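Local coordinates for protein polynucleotide 5'-triphosphatase (Acanthamoeba polyphaga mimivirus, PDB 3BGY) that removes the terminal phosphate from the 5'-triphosphate end of nascent mRNA, as the tunnel-type, metal-dependent triphosphatase domain of the viral capping enzyme, at residues A[139-143]-A[228-232]. Residues are numbered along the deposited sequence; the frame is centred on the assembly and turned at random. Where two conformers were deposited one is given.
Sequences NWAIT and LLNVF
Trp140 and Phe232 meet where the chain runs into strand 142-152 beside the C-terminal helix 221-235, the backbones lying far enough apart (CA of Trp140 to CA of Phe232 9.3 Å, CA of Ile142 to CA of Leu228 9.4 Å) that side chains alone bridge them. An inverse gamma turn centred on Ala141, closed by the bond from Ile142 N to Trp140 O, bends the chain at Ala141, and both Trp140 and Ile142 direct their side chains at the helix. The indole presents an edge of its six-membered ring to a face of the phenyl: Trp140 CE3 stands over the centre of the Phe232 ring, 3.6 Å above its plane. The Trp140 six-membered ring and the Phe232 ring have centroids 4.9 Å apart. Their planes, at 59°, make this a tilted edge-to-face pair, in which the weakly positive C-H rim of the indole meets the electron-rich phenyl face. Farther along the same benzo ring, the methyl CD2 of Leu229 reaches Trp140 CH2 obliquely, the forked end of the leucine bringing an apolar group to the indole that its CB bond alone would not.

The barrel of antiparallel strands is the tunnel of this triphosphatase family, and the contact packs the last helix against its outer side. Strand 36-42 pairs with strand 142-152, and its Phe42 also packs its ring against the buried Phe232, at about 60°. Ile142 suits this junction because its two branches serve different partners. The methyl CG2 lies 3.6 Å from Phe232 CZ. The other branch, CG1, set between backbone N and carbonyl carbon (chi1 47°), carries CD1 to within 4.0 Å of Leu228 CD1. Leu228, one helical turn before Phe232, extends this apolar seam to Leu213 of strand 208-215 and to Ile14, which Trp140 also touches.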
# COMPACT_ATOMS: atom_id res chain seq x y z
N ASN A 139 -19.75 11.85 5.00
CA ASN A 139 -20.41 11.91 3.69
C ASN A 139 -19.59 11.74 2.39
O ASN A 139 -20.10 11.96 1.29
CB ASN A 139 -21.33 13.15 3.60
CG ASN A 139 -22.34 13.21 4.75
OD1 ASN A 139 -22.36 14.17 5.52
ND2 ASN A 139 -23.16 12.17 4.87
N TRP A 140 -18.30 11.41 2.53
CA TRP A 140 -17.43 11.16 1.36
C TRP A 140 -16.80 9.80 1.62
O TRP A 140 -16.32 9.52 2.72
CB TRP A 140 -16.35 12.23 1.20
CG TRP A 140 -16.91 13.57 0.88
CD1 TRP A 140 -17.40 14.48 1.77
CD2 TRP A 140 -17.05 14.16 -0.41
NE1 TRP A 140 -17.81 15.60 1.13
CE2 TRP A 140 -17.62 15.45 -0.22
CE3 TRP A 140 -16.74 13.74 -1.72
CZ2 TRP A 140 -17.89 16.33 -1.28
CZ3 TRP A 140 -17.01 14.62 -2.80
CH2 TRP A 140 -17.58 15.90 -2.56
N ALA A 141 -16.79 8.96 0.60
CA ALA A 141 -16.28 7.60 0.73
C ALA A 141 -14.74 7.47 0.68
O ALA A 141 -14.17 6.85 -0.23
CB ALA A 141 -16.94 6.71 -0.34
N ILE A 142 -14.09 8.10 1.66
CA ILE A 142 -12.63 8.05 1.80
C ILE A 142 -12.19 8.01 3.22
O ILE A 142 -12.95 8.36 4.14
CB ILE A 142 -11.90 9.32 1.23
CG1 ILE A 142 -12.57 10.63 1.68
CG2 ILE A 142 -11.78 9.23 -0.24
CD1 ILE A 142 -11.77 11.88 1.39
N THR A 143 -10.98 7.48 3.42
CA THR A 143 -10.37 7.48 4.74
C THR A 143 -9.02 8.15 4.57
O THR A 143 -8.45 8.11 3.49
CB THR A 143 -10.21 6.10 5.40
OG1 THR A 143 -9.40 5.23 4.60
CG2 THR A 143 -11.56 5.46 5.65
N LEU A 228 -8.29 15.75 -4.29
CA LEU A 228 -9.29 14.72 -4.00
C LEU A 228 -10.57 14.98 -4.79
O LEU A 228 -11.21 14.03 -5.23
CB LEU A 228 -9.60 14.64 -2.50
CG LEU A 228 -8.43 14.25 -1.60
CD1 LEU A 228 -8.88 14.19 -0.17
CD2 LEU A 228 -7.86 12.93 -2.04
N LEU A 229 -10.91 16.26 -4.98
CA LEU A 229 -12.09 16.63 -5.78
C LEU A 229 -11.91 16.18 -7.23
O LEU A 229 -12.86 15.68 -7.83
CB LEU A 229 -12.36 18.13 -5.71
CG LEU A 229 -13.12 18.59 -4.47
CD1 LEU A 229 -13.20 20.10 -4.44
CD2 LEU A 229 -14.52 17.95 -4.43
N ASN A 230 -10.70 16.31 -7.77
CA ASN A 230 -10.40 15.88 -9.14
C ASN A 230 -10.63 14.37 -9.31
O ASN A 230 -11.25 13.94 -10.29
CB ASN A 230 -8.96 16.23 -9.54
CG ASN A 230 -8.76 17.71 -9.82
OD1 ASN A 230 -9.71 18.48 -9.99
ND2 ASN A 230 -7.49 18.12 -9.89
N VAL A 231 -10.19 13.59 -8.32
CA VAL A 231 -10.38 12.12 -8.36
C VAL A 231 -11.87 11.76 -8.24
O VAL A 231 -12.38 10.90 -8.98
CB VAL A 231 -9.58 11.41 -7.24
CG1 VAL A 231 -9.76 9.90 -7.32
CG2 VAL A 231 -8.11 11.78 -7.33
N PHE A 232 -12.59 12.45 -7.33
CA PHE A 232 -14.04 12.23 -7.19
C PHE A 232 -14.81 12.56 -8.47
O PHE A 232 -15.79 11.90 -8.77
CB PHE A 232 -14.63 13.02 -6.01
CG PHE A 232 -14.48 12.31 -4.69
CD1 PHE A 232 -15.12 11.06 -4.47
CD2 PHE A 232 -13.69 12.87 -3.68
CE1 PHE A 232 -14.97 10.39 -3.24
CE2 PHE A 232 -13.53 12.21 -2.44
CZ PHE A 232 -14.17 10.96 -2.23